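3-hexulose-6-phosphate synthase (Mycobacterium gastri, PDB 3AJX) is a dimeric TIM-barrel enzyme of the orotidine 5'-phosphate decarboxylase/HUMPS family and carries a bound magnesium ion. Local coordinates at residues L16-K21 with G187-A192; S42-V47 with K54-D59; S90-A95 with V106-I111. The protein carries 1 engineered substitution. All coordinates share one frame; numbering follows the deposited sequence.

Contact 1: residues L16-K21 with G187-A192. With SO4 (sulfate ion), chain G.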
# COMPACT_ATOMS: atom_id res chain seq x y z
N LEU A 16 16.09 -11.48 7.88
CA LEU A 16 16.79 -11.77 9.12
C LEU A 16 18.30 -11.87 8.90
O LEU A 16 19.09 -11.37 9.70
CB LEU A 16 16.28 -13.07 9.73
CG LEU A 16 14.90 -13.04 10.39
CD1 LEU A 16 14.51 -14.44 10.82
CD2 LEU A 16 14.93 -12.10 11.59
N GLU A 17 18.70 -12.53 7.82
CA GLU A 17 20.12 -12.67 7.53
C GLU A 17 20.75 -11.30 7.29
O GLU A 17 21.84 -11.02 7.79
CB GLU A 17 20.33 -13.56 6.30
CG GLU A 17 21.79 -13.65 5.86
CD GLU A 17 22.02 -14.72 4.81
OE1 GLU A 17 23.14 -14.76 4.25
OE2 GLU A 17 21.10 -15.51 4.55
N LEU A 18 20.06 -10.45 6.53
CA LEU A 18 20.58 -9.11 6.25
C LEU A 18 20.64 -8.28 7.52
O LEU A 18 21.65 -7.63 7.79
CB LEU A 18 19.70 -8.40 5.21
CG LEU A 18 20.18 -6.99 4.84
CD1 LEU A 18 21.59 -7.06 4.27
CD2 LEU A 18 19.23 -6.37 3.84
N ALA A 19 19.56 -8.30 8.29
CA ALA A 19 19.51 -7.53 9.53
C ALA A 19 20.65 -7.94 10.46
O ALA A 19 21.22 -7.11 11.16
CB ALA A 19 18.17 -7.73 10.22
N GLY A 20 20.98 -9.23 10.47
CA GLY A 20 22.05 -9.71 11.32
C GLY A 20 23.41 -9.14 10.95
O GLY A 20 24.25 -8.90 11.82
N LYS A 21 23.62 -8.92 9.65
CA LYS A 21 24.89 -8.39 9.16
C LYS A 21 25.06 -6.88 9.28
O LYS A 21 26.18 -6.39 9.39
CB LYS A 21 25.07 -8.78 7.69
CG LYS A 21 25.03 -10.26 7.40
CD LYS A 21 25.24 -10.52 5.92
CE LYS A 21 25.19 -12.01 5.61
NZ LYS A 21 25.42 -12.27 4.16
N GLY A 187 19.09 -0.20 -1.66
CA GLY A 187 19.93 -0.91 -2.61
C GLY A 187 21.42 -0.82 -2.33
O GLY A 187 22.17 -1.75 -2.62
N ALA A 188 21.86 0.31 -1.78
CA ALA A 188 23.27 0.49 -1.47
C ALA A 188 23.73 -0.57 -0.47
O ALA A 188 24.90 -0.95 -0.44
CB ALA A 188 23.51 1.89 -0.89
N ILE A 189 22.79 -1.06 0.34
CA ILE A 189 23.12 -2.08 1.33
C ILE A 189 22.77 -3.50 0.88
O ILE A 189 23.67 -4.33 0.75
CB ILE A 189 22.43 -1.78 2.69
CG1 ILE A 189 22.98 -0.48 3.28
CG2 ILE A 189 22.66 -2.94 3.66
CD1 ILE A 189 22.35 -0.07 4.60
N TYR A 190 21.49 -3.78 0.63
CA TYR A 190 21.12 -5.14 0.23
C TYR A 190 21.58 -5.56 -1.17
O TYR A 190 21.62 -6.75 -1.48
CB TYR A 190 19.60 -5.37 0.37
CG TYR A 190 18.69 -4.58 -0.55
CD1 TYR A 190 17.94 -3.50 -0.07
CD2 TYR A 190 18.54 -4.94 -1.89
CE1 TYR A 190 17.07 -2.80 -0.90
CE2 TYR A 190 17.67 -4.24 -2.73
CZ TYR A 190 16.94 -3.17 -2.23
OH TYR A 190 16.09 -2.47 -3.06
N GLY A 191 21.94 -4.59 -2.00
CA GLY A 191 22.39 -4.91 -3.35
C GLY A 191 23.90 -5.07 -3.46
O GLY A 191 24.42 -5.35 -4.54
N ALA A 192 24.60 -4.92 -2.34
CA ALA A 192 26.06 -5.03 -2.33
C ALA A 192 26.56 -6.45 -2.08
O ALA A 192 25.88 -7.26 -1.45
CB ALA A 192 26.63 -4.08 -1.28
S SO4 G . 16.76 2.92 -1.75
O1 SO4 G . 17.09 1.82 -2.68
O2 SO4 G . 15.95 3.95 -2.43
O3 SO4 G . 18.01 3.53 -1.26
O4 SO4 G . 16.00 2.37 -0.61

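Contact 2: residues S42-V47 with K54-D59. With MG (magnesium ion), chain F.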
# COMPACT_ATOMS: atom_id res chain seq x y z
N SER A 42 4.22 -11.26 10.36
CA SER A 42 5.19 -12.08 11.08
C SER A 42 6.64 -11.69 10.83
O SER A 42 7.50 -11.94 11.67
CB SER A 42 4.99 -13.57 10.75
OG SER A 42 5.17 -13.83 9.37
N VAL A 43 6.93 -11.07 9.69
CA VAL A 43 8.32 -10.68 9.43
C VAL A 43 8.72 -9.55 10.39
O VAL A 43 9.87 -9.46 10.81
CB VAL A 43 8.54 -10.25 7.95
CG1 VAL A 43 7.73 -9.00 7.63
CG2 VAL A 43 10.02 -10.01 7.70
N ILE A 44 7.76 -8.70 10.73
CA ILE A 44 8.00 -7.59 11.66
C ILE A 44 8.32 -8.16 13.03
O ILE A 44 9.28 -7.75 13.69
CB ILE A 44 6.75 -6.70 11.80
CG1 ILE A 44 6.43 -6.01 10.48
CG2 ILE A 44 6.97 -5.66 12.91
CD1 ILE A 44 5.10 -5.28 10.48
N THR A 45 7.51 -9.12 13.46
CA THR A 45 7.68 -9.74 14.76
C THR A 45 9.02 -10.46 14.88
O THR A 45 9.70 -10.37 15.90
CB THR A 45 6.55 -10.74 15.03
OG1 THR A 45 5.29 -10.09 14.83
CG2 THR A 45 6.62 -11.26 16.46
N ALA A 46 9.40 -11.17 13.82
CA ALA A 46 10.65 -11.91 13.80
C ALA A 46 11.87 -10.99 13.91
O ALA A 46 12.81 -11.27 14.65
CB ALA A 46 10.74 -12.75 12.54
N VAL A 47 11.85 -9.90 13.15
CA VAL A 47 12.96 -8.96 13.17
C VAL A 47 13.08 -8.23 14.50
O VAL A 47 14.19 -8.03 15.01
CB VAL A 47 12.84 -7.93 12.03
CG1 VAL A 47 13.93 -6.87 12.15
CG2 VAL A 47 12.93 -8.63 10.69
N LYS A 54 16.51 -2.27 18.71
CA LYS A 54 16.65 -1.49 17.49
C LYS A 54 15.27 -0.97 17.15
O LYS A 54 14.27 -1.60 17.49
CB LYS A 54 17.17 -2.36 16.34
CG LYS A 54 18.63 -2.76 16.45
CD LYS A 54 19.54 -1.56 16.25
CE LYS A 54 20.99 -1.96 16.44
NZ LYS A 54 21.91 -0.79 16.29
N ILE A 55 15.20 0.17 16.48
CA ILE A 55 13.92 0.73 16.08
C ILE A 55 13.47 -0.02 14.83
O ILE A 55 14.17 -0.02 13.82
CB ILE A 55 14.04 2.23 15.75
CG1 ILE A 55 14.38 3.00 17.03
CG2 ILE A 55 12.75 2.75 15.13
CD1 ILE A 55 14.71 4.46 16.81
N VAL A 56 12.30 -0.65 14.91
CA VAL A 56 11.76 -1.41 13.78
C VAL A 56 10.71 -0.57 13.06
O VAL A 56 9.72 -0.13 13.66
CB VAL A 56 11.17 -2.75 14.25
CG1 VAL A 56 10.47 -3.45 13.09
CG2 VAL A 56 12.30 -3.64 14.78
N PHE A 57 10.94 -0.36 11.77
CA PHE A 57 10.12 0.46 10.89
C PHE A 57 9.33 -0.44 9.92
O PHE A 57 9.92 -1.14 9.11
CB PHE A 57 11.10 1.38 10.15
CG PHE A 57 10.47 2.38 9.22
CD1 PHE A 57 10.54 3.74 9.51
CD2 PHE A 57 9.98 1.98 7.98
CE1 PHE A 57 10.13 4.69 8.59
CE2 PHE A 57 9.57 2.93 7.05
CZ PHE A 57 9.65 4.29 7.35
N ALA A 58 8.00 -0.42 10.03
CA ALA A 58 7.16 -1.23 9.14
C ALA A 58 6.62 -0.33 8.03
O ALA A 58 5.79 0.55 8.29
CB ALA A 58 6.00 -1.86 9.93
N ASP A 59 7.10 -0.54 6.81
CA ASP A 59 6.70 0.27 5.66
C ASP A 59 5.36 -0.19 5.09
O ASP A 59 5.29 -0.73 3.98
CB ASP A 59 7.77 0.22 4.57
CG ASP A 59 7.75 1.44 3.67
OD1 ASP A 59 6.80 2.24 3.76
OD2 ASP A 59 8.70 1.60 2.88
MG MG F . 10.42 2.67 2.31
O HOH W 1 9.65 3.51 0.63
O HOH W 2 11.78 3.34 2.80
O HOH W 3 9.24 4.23 3.21

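Contact 3: residues S90-A95 with V106-I111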
# COMPACT_ATOMS: atom_id res chain seq x y z
N SER A 90 -8.05 11.95 7.55
CA SER A 90 -8.65 11.12 8.58
C SER A 90 -7.92 9.79 8.73
O SER A 90 -7.89 9.21 9.82
CB SER A 90 -10.14 10.87 8.28
OG SER A 90 -10.31 10.10 7.11
N THR A 91 -7.32 9.32 7.65
CA THR A 91 -6.57 8.07 7.67
C THR A 91 -5.28 8.27 8.45
O THR A 91 -4.89 7.45 9.28
CB THR A 91 -6.26 7.60 6.24
OG1 THR A 91 -7.49 7.29 5.57
CG2 THR A 91 -5.36 6.37 6.25
N ILE A 92 -4.61 9.39 8.18
CA ILE A 92 -3.38 9.70 8.88
C ILE A 92 -3.71 9.94 10.35
O ILE A 92 -2.98 9.49 11.24
CB ILE A 92 -2.69 10.94 8.28
CG1 ILE A 92 -2.23 10.61 6.85
CG2 ILE A 92 -1.52 11.37 9.15
CD1 ILE A 92 -1.67 11.78 6.07
N ALA A 93 -4.81 10.63 10.60
CA ALA A 93 -5.23 10.92 11.97
C ALA A 93 -5.48 9.62 12.74
O ALA A 93 -5.14 9.51 13.91
CB ALA A 93 -6.50 11.76 11.97
N GLY A 94 -6.07 8.63 12.06
CA GLY A 94 -6.34 7.35 12.69
C GLY A 94 -5.06 6.63 13.06
O GLY A 94 -4.97 6.03 14.13
N ALA A 95 -4.09 6.66 12.16
CA ALA A 95 -2.81 6.02 12.42
C ALA A 95 -2.13 6.71 13.60
O ALA A 95 -1.55 6.06 14.47
CB ALA A 95 -1.92 6.09 11.19
N VAL A 106 4.13 7.50 13.86
CA VAL A 106 3.77 7.41 12.46
C VAL A 106 4.71 8.25 11.61
O VAL A 106 5.05 9.38 11.96
CB VAL A 106 2.33 7.91 12.21
CG1 VAL A 106 2.08 8.04 10.71
CG2 VAL A 106 1.33 6.96 12.83
N VAL A 107 5.13 7.67 10.49
CA VAL A 107 5.98 8.36 9.55
C VAL A 107 5.13 8.48 8.29
O VAL A 107 4.60 7.49 7.80
CB VAL A 107 7.25 7.55 9.23
CG1 VAL A 107 8.03 8.22 8.08
CG2 VAL A 107 8.11 7.45 10.47
N VAL A 108 4.97 9.70 7.78
CA VAL A 108 4.18 9.86 6.57
C VAL A 108 5.13 9.82 5.37
O VAL A 108 6.04 10.63 5.27
CB VAL A 108 3.38 11.18 6.59
CG1 VAL A 108 2.67 11.38 5.27
CG2 VAL A 108 2.37 11.15 7.74
N ASP A 109 4.91 8.84 4.50
CA ASP A 109 5.73 8.66 3.31
C ASP A 109 5.17 9.56 2.21
O ASP A 109 4.06 9.36 1.73
CB ASP A 109 5.67 7.20 2.86
CG ASP A 109 6.67 6.88 1.78
OD1 ASP A 109 7.06 7.80 1.04
OD2 ASP A 109 7.06 5.70 1.65
N LEU A 110 5.95 10.57 1.82
CA LEU A 110 5.49 11.51 0.80
C LEU A 110 5.79 11.08 -0.63
O LEU A 110 5.75 11.90 -1.56
CB LEU A 110 6.10 12.90 1.08
CG LEU A 110 5.70 13.48 2.45
CD1 LEU A 110 6.42 14.80 2.69
CD2 LEU A 110 4.18 13.69 2.50
N ILE A 111 6.06 9.80 -0.82
CA ILE A 111 6.34 9.28 -2.16
C ILE A 111 5.19 9.64 -3.11
O ILE A 111 4.01 9.54 -2.75
CB ILE A 111 6.52 7.73 -2.11
CG1 ILE A 111 6.89 7.20 -3.50
CG2 ILE A 111 5.24 7.07 -1.62
CD1 ILE A 111 7.31 5.74 -3.50

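Contact 1: residues L16-K21 with G187-A192
L18 of helix 12-22 and Y190 of the short helix 187-190 have their CA atoms 7.2 Å apart, and the contact between them is made by side chains. In the TIM barrel it joins the helix after the first strand to the short extra turn that follows the eighth. L18 is the single residue of 16-21 that reaches over. Its CB points at the other segment, and a chi1 of -179° carries CG beside the carbonyl carbon, trans to the backbone nitrogen. Of its two methyls, CD2 presses on Y190 CB at 3.6 Å, while CD1 faces I189 CG2 more loosely at 4.3 Å. A branched aliphatic tip suits a place with two such partners. I189 is buried, touching V5 as well as A199 and L202 of helix 195-204, whereas the tyrosine offers L18 its CB and sends its ring elsewhere. Its chi1 of 67° places CG between the backbone N and the carbonyl carbon, and one face of the ring has G187 CA 3.7 Å above its plane, shifted toward the rim. Within helix 12-22, K21 NZ makes a salt bridge to E17 OE1 whose hydrogen bond is weak. Helix 187-190 begins beside a sulfate ion, probably from the crystallisation liquor, also held by G166 N, G186 N and Q140 NE2, consistent with the phosphate-binding motif of many TIM barrels; G187 N donates to sulfate O1 at 3.0 Å, nearly straight at 178°.

Contact 2: residues S42-V47 with K54-D59
D59 OD1 is gripped by two groups, a salt bridge from K61 NZ and a hydrogen bond with T82 OG1, while D59 OD2 binds the magnesium ion at 2.1 Å. Three waters also bind the ion, water 1 at 2.0 Å; E30 belongs to the same metal site. An aspartate fits here because its short side chain keeps the carboxylate near the strand that carries it. The contacts between helix and strand are apolar. Segments 42-47 and 55-59 run almost antiparallel, at 169°, with their axes 9.4 Å apart. The end of I44 comes nearer the strand and makes two of the three contacts. Its CG2 is trans to the backbone N and lies 4.1 Å from V56 CG1, the two side chains meeting at a slant. The other branch carries CD1 out to A58 CB, whose small size lets it come to 3.6 Å. About one helical turn further on, V47 CG1 approaches V56 CG2 at 4.5 Å, and both valines also touch L31 of the neighbouring strand. F57, between V56 and A58, turns its side chain away from the helix. Apolar side chains facing the helix thus alternate along the strand with inward-facing ones, and a helix packed in this way on the strand that follows it is the second half of a beta-alpha-beta unit of a TIM barrel.

Contact 3: residues S90-A95 with V106-I111
Strand 80-84, helix 89-102 and strand 105-109 form a beta-alpha-beta unit of the barrel, and this contact seats the helix on the second strand through A95 with V106 and I92 with V108. A95 is small enough to let the strand come close: V106 CG2 lies 3.7 Å from A95 CB and 3.4 Å from A95 O. That methyl is the branch trans to the carbonyl carbon, since chi1 of 170° sends CG1 to the position opposite the backbone N. One turn earlier on the helix, I92 CG2 meets V108 CG2 at 4.1 Å, the two side chains crossing at about a right angle; R119 and V123 of helix 116-125 also pack on I92. At the end of the strand, D109 makes an Asx turn. Its OD1 accepts the backbone N-H of I111 at 2.9 Å from the anti side, 32° out of the carboxylate plane, while OD2 is hydrogen-bonded to H134 ND1. T91 OG1 on the helix bonds to D138 OD2 of the second subunit, so the helix also serves the dimer. No hydrogen bond joins the two segments, which implies that beta-branched methyls and an alanine hold helix to strand by close fit and exclusion of water, with the polar bonds directed elsewhere.

Overall arrangement
All four touching residues are buried in contact 2 and in contact 3, whereas in contact 1 Y190 is partly exposed. Contacts 2 and 3 repeat one design, a helix laid on the strand that follows it, and both reach the same sheet: F57 CE1 packs on V107 CG2, and D59 OD1 comes within 4.1 Å of D109 OD2. K61 probably offsets these like charges, with a salt bridge to D59 but only a long, weak ion pair to D109. Contact 1 instead joins two helical pieces far apart in sequence, enclosing the other two, and is the smallest. It touches contact 2 through L16 CD2, 3.8 Å from A46 O, but lies across the chain's centre from contact 3. Bound ions differ too: sulfate beside contact 1, magnesium at contact 2.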